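Local atomic coordinates of N-acyl-D-glutamate deacylase (Bordetella bronchiseptica, PDB entry 3GIP), a protein that hydrolyses the amide bond of N-acyl-D-glutamate to release D-glutamate, as a zinc-containing member of the amidohydrolase superfamily. Residues 87-98 with 138-148; 181-190 with 213-221. All blocks are in the same frame, centred on the assembly; numbering follows the deposited sequence.

Contact 1: 87-98 with 138-148. With ZN (zinc ion), chain F.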
loop_
_atom_site.group_PDB
_atom_site.type_symbol
_atom_site.label_atom_id
_atom_site.label_comp_id
_atom_site.label_asym_id
_atom_site.label_seq_id
_atom_site.Cartn_x
_atom_site.Cartn_y
_atom_site.Cartn_z
ATOM N N ILE A 87 3.647 -4.637 -10.047
ATOM C CA ILE A 87 2.939 -3.427 -9.639
ATOM C C ILE A 87 3.175 -2.262 -10.599
ATOM O O ILE A 87 4.320 -1.937 -10.911
ATOM C CB ILE A 87 3.376 -3.018 -8.218
ATOM C CG1 ILE A 87 2.991 -4.123 -7.232
ATOM C CG2 ILE A 87 2.733 -1.701 -7.815
ATOM C CD1 ILE A 87 3.646 -3.985 -5.872
ATOM N N THR A 88 2.088 -1.638 -11.054
ATOM C CA THR A 88 2.168 -0.509 -11.985
ATOM C C THR A 88 1.646 0.802 -11.392
ATOM O O THR A 88 1.824 1.872 -11.982
ATOM C CB THR A 88 1.378 -0.795 -13.275
ATOM O OG1 THR A 88 0.028 -1.136 -12.942
ATOM C CG2 THR A 88 2.010 -1.940 -14.044
ATOM N N THR A 89 0.987 0.715 -10.243
ATOM C CA THR A 89 0.455 1.892 -9.558
ATOM C C THR A 89 0.578 1.677 -8.056
ATOM O O THR A 89 0.365 0.567 -7.568
ATOM C CB THR A 89 -1.048 2.127 -9.876
ATOM O OG1 THR A 89 -1.208 2.433 -11.266
ATOM C CG2 THR A 89 -1.605 3.282 -9.042
ATOM N N VAL A 90 0.931 2.727 -7.327
ATOM C CA VAL A 90 1.027 2.622 -5.881
ATOM C C VAL A 90 0.335 3.803 -5.227
ATOM O O VAL A 90 0.397 4.927 -5.726
ATOM C CB VAL A 90 2.492 2.579 -5.382
ATOM C CG1 VAL A 90 3.221 3.867 -5.746
ATOM C CG2 VAL A 90 2.508 2.369 -3.869
ATOM N N VAL A 91 -0.356 3.529 -4.128
ATOM C CA VAL A 91 -1.027 4.568 -3.367
ATOM C C VAL A 91 -0.125 4.805 -2.159
ATOM O O VAL A 91 0.063 3.912 -1.327
ATOM C CB VAL A 91 -2.426 4.117 -2.893
ATOM C CG1 VAL A 91 -3.093 5.237 -2.100
ATOM C CG2 VAL A 91 -3.283 3.734 -4.094
ATOM N N VAL A 92 0.453 5.999 -2.076
ATOM C CA VAL A 92 1.347 6.337 -0.971
ATOM C C VAL A 92 0.666 7.250 0.048
ATOM O O VAL A 92 -0.487 7.648 -0.140
ATOM C CB VAL A 92 2.628 7.038 -1.489
ATOM C CG1 VAL A 92 3.334 6.151 -2.510
ATOM C CG2 VAL A 92 2.273 8.385 -2.116
ATOM N N GLY A 93 1.381 7.569 1.127
ATOM C CA GLY A 93 0.840 8.443 2.156
ATOM C C GLY A 93 -0.069 7.747 3.147
ATOM O O GLY A 93 -1.029 8.334 3.645
ATOM N N ASN A 94 0.254 6.496 3.454
ATOM C CA ASN A 94 -0.554 5.701 4.368
ATOM C C ASN A 94 -0.179 5.797 5.841
ATOM O O ASN A 94 0.889 6.295 6.202
ATOM C CB ASN A 94 -0.496 4.236 3.935
ATOM C CG ASN A 94 -1.341 3.964 2.717
ATOM O OD1 ASN A 94 -2.563 3.898 2.808
ATOM N ND2 ASN A 94 -0.698 3.818 1.564
ATOM N N CYS A 95 -1.092 5.315 6.680
ATOM C CA CYS A 95 -0.919 5.264 8.125
ATOM C C CYS A 95 -0.649 6.598 8.794
ATOM O O CYS A 95 0.025 6.658 9.821
ATOM C CB CYS A 95 0.200 4.283 8.468
ATOM S SG CYS A 95 -0.031 2.674 7.646
ATOM N N GLY A 96 -1.183 7.662 8.207
ATOM C CA GLY A 96 -1.008 8.984 8.783
ATOM C C GLY A 96 0.232 9.752 8.376
ATOM O O GLY A 96 0.346 10.932 8.702
ATOM N N VAL A 97 1.156 9.112 7.664
ATOM C CA VAL A 97 2.382 9.793 7.253
ATOM C C VAL A 97 2.519 9.889 5.742
ATOM O O VAL A 97 2.386 8.897 5.021
ATOM C CB VAL A 97 3.631 9.106 7.850
ATOM C CG1 VAL A 97 3.651 9.312 9.356
ATOM C CG2 VAL A 97 3.633 7.618 7.510
ATOM N N SER A 98 2.801 11.099 5.267
ATOM C CA SER A 98 2.915 11.350 3.836
ATOM C C SER A 98 4.056 12.298 3.478
ATOM O O SER A 98 4.687 12.886 4.355
ATOM C CB SER A 98 1.600 11.942 3.329
ATOM O OG SER A 98 1.262 13.110 4.071
ATOM N N ILE A 138 6.495 4.119 -11.840
ATOM C CA ILE A 138 5.130 3.610 -11.889
ATOM C C ILE A 138 4.172 4.747 -11.548
ATOM O O ILE A 138 4.605 5.839 -11.170
ATOM C CB ILE A 138 4.917 2.443 -10.884
ATOM C CG1 ILE A 138 5.106 2.933 -9.446
ATOM C CG2 ILE A 138 5.893 1.315 -11.186
ATOM C CD1 ILE A 138 4.766 1.877 -8.390
ATOM N N ASN A 139 2.872 4.500 -11.680
ATOM C CA ASN A 139 1.889 5.534 -11.377
ATOM C C ASN A 139 1.811 5.769 -9.880
ATOM O O ASN A 139 1.988 4.842 -9.081
ATOM C CB ASN A 139 0.516 5.143 -11.919
ATOM C CG ASN A 139 0.539 4.890 -13.406
ATOM O OD1 ASN A 139 0.217 3.792 -13.867
ATOM N ND2 ASN A 139 0.929 5.903 -14.171
ATOM N N VAL A 140 1.540 7.014 -9.503
ATOM C CA VAL A 140 1.465 7.380 -8.098
ATOM C C VAL A 140 0.216 8.157 -7.706
ATOM O O VAL A 140 -0.086 9.205 -8.278
ATOM C CB VAL A 140 2.687 8.234 -7.693
ATOM C CG1 VAL A 140 2.622 8.572 -6.210
ATOM C CG2 VAL A 140 3.970 7.489 -8.024
ATOM N N ALA A 141 -0.507 7.626 -6.725
ATOM C CA ALA A 141 -1.695 8.276 -6.184
ATOM C C ALA A 141 -1.271 8.584 -4.756
ATOM O O ALA A 141 -0.538 7.798 -4.150
ATOM C CB ALA A 141 -2.887 7.328 -6.195
ATOM N N ALA A 142 -1.714 9.713 -4.210
ATOM C CA ALA A 142 -1.295 10.071 -2.864
ATOM C C ALA A 142 -2.378 10.485 -1.887
ATOM O O ALA A 142 -3.318 11.202 -2.233
ATOM C CB ALA A 142 -0.235 11.171 -2.938
ATOM N N LEU A 143 -2.215 10.022 -0.651
ATOM C CA LEU A 143 -3.110 10.348 0.448
ATOM C C LEU A 143 -2.329 11.347 1.294
ATOM O O LEU A 143 -1.097 11.340 1.278
ATOM C CB LEU A 143 -3.391 9.112 1.306
ATOM C CG LEU A 143 -4.156 7.941 0.690
ATOM C CD1 LEU A 143 -3.777 6.651 1.419
ATOM C CD2 LEU A 143 -5.656 8.194 0.782
ATOM N N VAL A 144 -3.032 12.216 2.007
ATOM C CA VAL A 144 -2.359 13.166 2.886
ATOM C C VAL A 144 -2.468 12.582 4.285
ATOM O O VAL A 144 -3.542 12.148 4.705
ATOM C CB VAL A 144 -3.014 14.568 2.840
ATOM C CG1 VAL A 144 -4.488 14.472 3.148
ATOM C CG2 VAL A 144 -2.326 15.492 3.840
ATOM N N GLY A 145 -1.350 12.552 5.002
ATOM C CA GLY A 145 -1.345 11.982 6.336
ATOM C C GLY A 145 -1.868 12.858 7.454
ATOM O O GLY A 145 -1.518 14.035 7.557
ATOM N N HIS A 146 -2.711 12.275 8.298
ATOM C CA HIS A 146 -3.278 12.979 9.442
ATOM C C HIS A 146 -2.151 13.416 10.380
ATOM O O HIS A 146 -2.227 14.473 11.009
ATOM C CB HIS A 146 -4.272 12.060 10.165
ATOM C CG HIS A 146 -4.690 12.547 11.519
ATOM N ND1 HIS A 146 -5.253 13.788 11.729
ATOM C CD2 HIS A 146 -4.646 11.943 12.731
ATOM C CE1 HIS A 146 -5.539 13.926 13.013
ATOM N NE2 HIS A 146 -5.181 12.820 13.641
ATOM N N ALA A 147 -1.100 12.607 10.479
ATOM C CA ALA A 147 0.022 12.972 11.332
ATOM C C ALA A 147 0.633 14.258 10.782
ATOM O O ALA A 147 0.950 15.179 11.538
ATOM C CB ALA A 147 1.058 11.856 11.358
ATOM N N ASN A 148 0.792 14.316 9.461
ATOM C CA ASN A 148 1.350 15.500 8.810
ATOM C C ASN A 148 0.480 16.711 9.114
ATOM O O ASN A 148 0.989 17.790 9.431
ATOM C CB ASN A 148 1.415 15.309 7.293
ATOM C CG ASN A 148 2.535 14.391 6.867
ATOM O OD1 ASN A 148 3.519 14.828 6.267
ATOM N ND2 ASN A 148 2.395 13.107 7.173
HETATM ZN ZN ZN F . 0.147 1.049 9.152
#
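T88 to V92 and N139 to L143 run side by side in the same direction, 13° apart, and five backbone bonds zip them together. The donors switch from one strand to the other: N139 N gives to T88 O, V90 N to N139 O, and so on up to L143 N on V92 O. The straightest is A141 N to V90 O, 3.0 Å long.

Apolar contacts line much of both faces. On the face of V90 and V92, I138 sends its extended chain across V90 at about a right angle, its CD1 stopping 3.7 Å from V90 CG1. V92 CG2 leans on A142 CB at 3.8 Å. On the other face V91 CG1 meets L143 CD1 at 3.9 Å, and L143 CD1 comes within 3.3 Å of N94 OD1, while ND2 of N94 is held by G67.

Past the last paired residues the main links are polar. S98 OG sits between its backbone N and carbonyl carbon (chi1 56°), accepts a hydrogen bond from G145 N at 2.8 Å and donates to A100 O. In the turn from N94 to V97, G96 O accepts A147 N on a lone pair at 2.8 Å through a bent bond, plus a weak one from N148 N. This ties the turn carrying C95, whose SG binds zinc at 2.2 Å, to the start of helix 146-153.

Helix 72-75 lies against V90, V92 and V140 through F73, helix 80-83 against I138, and strands 57-64 and 183-187 continue the pairing on either side.

Contact 2: 181-190 with 213-221. With ZN (zinc ion), chain F; ACY (acetic acid), chain C.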
loop_
_atom_site.group_PDB
_atom_site.type_symbol
_atom_site.label_atom_id
_atom_site.label_comp_id
_atom_site.label_asym_id
_atom_site.label_seq_id
_atom_site.Cartn_x
_atom_site.Cartn_y
_atom_site.Cartn_z
ATOM N N ALA A 181 -5.020 14.827 -4.273
ATOM C CA ALA A 181 -4.866 13.733 -3.314
ATOM C C ALA A 181 -6.146 12.905 -3.329
ATOM O O ALA A 181 -7.236 13.445 -3.508
ATOM C CB ALA A 181 -4.616 14.284 -1.918
ATOM N N VAL A 182 -6.013 11.596 -3.134
ATOM C CA VAL A 182 -7.170 10.709 -3.147
ATOM C C VAL A 182 -7.907 10.602 -1.815
ATOM O O VAL A 182 -8.945 9.948 -1.727
ATOM C CB VAL A 182 -6.775 9.284 -3.616
ATOM C CG1 VAL A 182 -6.360 9.317 -5.075
ATOM C CG2 VAL A 182 -5.636 8.738 -2.760
ATOM N N GLY A 183 -7.379 11.249 -0.784
ATOM C CA GLY A 183 -8.011 11.209 0.520
ATOM C C GLY A 183 -6.980 11.441 1.600
ATOM O O GLY A 183 -5.894 11.950 1.322
ATOM N N PHE A 184 -7.314 11.087 2.836
ATOM C CA PHE A 184 -6.373 11.243 3.931
ATOM C C PHE A 184 -6.264 9.920 4.681
ATOM O O PHE A 184 -7.180 9.089 4.636
ATOM C CB PHE A 184 -6.810 12.380 4.871
ATOM C CG PHE A 184 -7.959 12.030 5.775
ATOM C CD1 PHE A 184 -7.735 11.737 7.115
ATOM C CD2 PHE A 184 -9.267 12.019 5.295
ATOM C CE1 PHE A 184 -8.801 11.438 7.972
ATOM C CE2 PHE A 184 -10.341 11.721 6.141
ATOM C CZ PHE A 184 -10.103 11.431 7.482
ATOM N N SER A 185 -5.138 9.715 5.348
ATOM C CA SER A 185 -4.939 8.487 6.098
ATOM C C SER A 185 -4.695 8.812 7.556
ATOM O O SER A 185 -4.232 9.905 7.887
ATOM C CB SER A 185 -3.732 7.722 5.551
ATOM O OG SER A 185 -2.518 8.410 5.827
ATOM N N THR A 186 -5.023 7.867 8.429
ATOM C CA THR A 186 -4.784 8.039 9.852
ATOM C C THR A 186 -3.891 6.910 10.354
ATOM O O THR A 186 -3.852 5.821 9.767
ATOM C CB THR A 186 -6.095 8.035 10.679
ATOM O OG1 THR A 186 -6.910 6.917 10.300
ATOM C CG2 THR A 186 -6.870 9.322 10.456
ATOM N N GLY A 187 -3.152 7.197 11.420
ATOM C CA GLY A 187 -2.279 6.217 12.049
ATOM C C GLY A 187 -2.606 6.354 13.522
ATOM O O GLY A 187 -1.817 6.887 14.305
ATOM N N LEU A 188 -3.786 5.874 13.896
ATOM C CA LEU A 188 -4.270 6.002 15.264
ATOM C C LEU A 188 -3.485 5.235 16.318
ATOM O O LEU A 188 -3.645 5.478 17.513
ATOM C CB LEU A 188 -5.759 5.637 15.313
ATOM C CG LEU A 188 -6.617 6.432 14.318
ATOM C CD1 LEU A 188 -8.084 6.100 14.529
ATOM C CD2 LEU A 188 -6.383 7.935 14.497
ATOM N N ALA A 189 -2.623 4.326 15.875
ATOM C CA ALA A 189 -1.800 3.549 16.795
ATOM C C ALA A 189 -0.486 4.283 17.049
ATOM O O ALA A 189 0.321 3.855 17.873
ATOM C CB ALA A 189 -1.514 2.162 16.201
ATOM N N TYR A 190 -0.278 5.390 16.337
ATOM C CA TYR A 190 0.951 6.174 16.451
ATOM C C TYR A 190 0.738 7.603 16.933
ATOM O O TYR A 190 -0.362 8.149 16.855
ATOM C CB TYR A 190 1.645 6.280 15.092
ATOM C CG TYR A 190 1.957 4.975 14.412
ATOM C CD1 TYR A 190 2.743 4.013 15.034
ATOM C CD2 TYR A 190 1.502 4.723 13.117
ATOM C CE1 TYR A 190 3.076 2.829 14.383
ATOM C CE2 TYR A 190 1.828 3.547 12.458
ATOM C CZ TYR A 190 2.617 2.605 13.097
ATOM O OH TYR A 190 2.949 1.438 12.445
ATOM N N ARG A 213 -13.848 11.567 -1.484
ATOM C CA ARG A 213 -12.481 11.105 -1.285
ATOM C C ARG A 213 -12.456 10.129 -0.113
ATOM O O ARG A 213 -13.439 9.995 0.614
ATOM C CB ARG A 213 -11.547 12.294 -1.039
ATOM C CG ARG A 213 -11.498 13.281 -2.210
ATOM C CD ARG A 213 -11.043 12.620 -3.511
ATOM N NE ARG A 213 -11.303 13.474 -4.670
ATOM C CZ ARG A 213 -10.576 14.534 -5.011
ATOM N NH1 ARG A 213 -9.521 14.887 -4.292
ATOM N NH2 ARG A 213 -10.923 15.258 -6.069
ATOM N N LEU A 214 -11.328 9.459 0.080
ATOM C CA LEU A 214 -11.209 8.440 1.119
ATOM C C LEU A 214 -10.585 8.772 2.462
ATOM O O LEU A 214 -9.869 9.762 2.627
ATOM C CB LEU A 214 -10.411 7.256 0.570
ATOM C CG LEU A 214 -10.947 6.381 -0.555
ATOM C CD1 LEU A 214 -9.784 5.655 -1.206
ATOM C CD2 LEU A 214 -11.956 5.388 -0.001
ATOM N N HIS A 215 -10.884 7.901 3.420
ATOM C CA HIS A 215 -10.276 7.939 4.736
ATOM C C HIS A 215 -9.726 6.525 4.836
ATOM O O HIS A 215 -10.508 5.572 4.914
ATOM C CB HIS A 215 -11.265 8.104 5.889
ATOM C CG HIS A 215 -10.640 7.852 7.232
ATOM N ND1 HIS A 215 -11.359 7.424 8.327
ATOM C CD2 HIS A 215 -9.353 7.949 7.644
ATOM C CE1 HIS A 215 -10.542 7.266 9.355
ATOM N NE2 HIS A 215 -9.319 7.578 8.967
ATOM N N THR A 216 -8.408 6.374 4.783
ATOM C CA THR A 216 -7.806 5.050 4.926
ATOM C C THR A 216 -7.249 5.077 6.341
ATOM O O THR A 216 -6.796 6.124 6.815
ATOM C CB THR A 216 -6.682 4.798 3.900
ATOM O OG1 THR A 216 -5.580 5.675 4.157
ATOM C CG2 THR A 216 -7.198 5.028 2.486
ATOM N N SER A 217 -7.270 3.943 7.032
ATOM C CA SER A 217 -6.810 3.963 8.406
ATOM C C SER A 217 -6.028 2.794 8.967
ATOM O O SER A 217 -6.396 1.630 8.791
ATOM C CB SER A 217 -8.012 4.210 9.330
ATOM O OG SER A 217 -7.632 4.215 10.701
ATOM N N HIS A 218 -4.925 3.132 9.627
ATOM C CA HIS A 218 -4.141 2.153 10.351
ATOM C C HIS A 218 -4.848 2.432 11.675
ATOM O O HIS A 218 -4.614 3.465 12.314
ATOM C CB HIS A 218 -2.663 2.554 10.410
ATOM C CG HIS A 218 -1.847 1.706 11.337
ATOM N ND1 HIS A 218 -0.589 1.239 11.012
ATOM C CD2 HIS A 218 -2.101 1.262 12.592
ATOM C CE1 HIS A 218 -0.107 0.544 12.028
ATOM N NE2 HIS A 218 -1.003 0.544 12.998
ATOM N N ILE A 219 -5.752 1.537 12.056
ATOM C CA ILE A 219 -6.558 1.728 13.255
ATOM C C ILE A 219 -5.823 1.845 14.592
ATOM O O ILE A 219 -4.637 1.533 14.703
ATOM C CB ILE A 219 -7.682 0.664 13.308
ATOM C CG1 ILE A 219 -7.100 -0.741 13.456
ATOM C CG2 ILE A 219 -8.497 0.737 12.011
ATOM C CD1 ILE A 219 -8.163 -1.826 13.441
ATOM N N ARG A 220 -6.552 2.308 15.604
ATOM C CA ARG A 220 -5.985 2.563 16.926
ATOM C C ARG A 220 -5.213 1.417 17.567
ATOM O O ARG A 220 -4.147 1.629 18.146
ATOM C CB ARG A 220 -7.085 3.054 17.872
ATOM C CG ARG A 220 -6.561 3.647 19.173
ATOM C CD ARG A 220 -7.682 4.344 19.936
ATOM N NE ARG A 220 -8.231 5.472 19.185
ATOM C CZ ARG A 220 -7.698 6.692 19.169
ATOM N NH1 ARG A 220 -6.601 6.949 19.871
ATOM N NH2 ARG A 220 -8.260 7.653 18.445
ATOM N N ASN A 221 -5.749 0.207 17.474
ATOM C CA ASN A 221 -5.074 -0.946 18.044
ATOM C C ASN A 221 -5.449 -2.174 17.238
ATOM O O ASN A 221 -6.601 -2.334 16.845
ATOM C CB ASN A 221 -5.467 -1.127 19.509
ATOM C CG ASN A 221 -4.740 -2.281 20.162
ATOM O OD1 ASN A 221 -5.212 -3.418 20.145
ATOM N ND2 ASN A 221 -3.572 -1.999 20.729
HETATM ZN ZN ZN F . 0.147 1.049 9.152
HETATM C C ACY C . 2.742 0.457 9.097
HETATM O O ACY C . 2.263 1.115 9.992
HETATM O OXT ACY C . 1.948 -0.086 8.174
HETATM C CH3 ACY C . 4.227 0.251 9.022
#
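Two side-chain torsions bring T186 and H215 together: T186 holds OG1 between its backbone N and carbonyl carbon (chi1 49°), and H215 swings its ring opposite its backbone N (chi1 168°). H215 NE2 then meets T186 OG1 near the plane of the imidazole, at 2.8 Å. S217 OG, two residues on from H215 in the same strand, meets the same T186 OG1, also at 2.8 Å.

The F184 ring lies over one face of the same imidazole. The planes are almost parallel (5°) but slid apart, with centroids 4.6 Å apart and little overlap; the closest approach is F184 CE1 to H215 CD2, 3.5 Å. F184 and T186 also touch helix 198-210 on this side.

Six backbone hydrogen bonds alternate between the strands, from L214 N on V182 O to L188 N on H218 O. L188 CB then sits over one face of the R220 guanidinium, which is held by A194 O and by a salt bridge to E232.

On the opposite face H218 binds zinc through ND1 at 2.0 Å. The Y190 ring stands oblique to this imidazole, and Y190 OH donates to acetate O at 2.6 Å; the acetate, probably from the crystallisation liquor, binds the metal through both oxygens, and C95 and H248 complete the set. Such a histidine, at the C-terminal end of a parallel strand in a beta-alpha-beta unit, is characteristic of the amidohydrolase TIM barrel.

How the contacts relate
Both contacts are parallel strand pairs in the buried barrel wall, and strands 139-145 and 183-187 are neighbours, so contact 2 carries on where contact 1 ends. S185 stitches them: its OG lies 2.6 Å from G93 O and 2.8 Å from G96 N, probably hydrogen-bonded to both, which would fix the turn bearing C95. Contact 1 is largely aliphatic between its strands, apart from T89 and N139 at the start, and reaches the metal by a loop cysteine, whereas contact 2 has hydroxyls and rings between its strands and reaches it by a strand histidine. Contact 1 is buried throughout; contact 2 reaches the surface at its ends, at R213 and near A189 and R220.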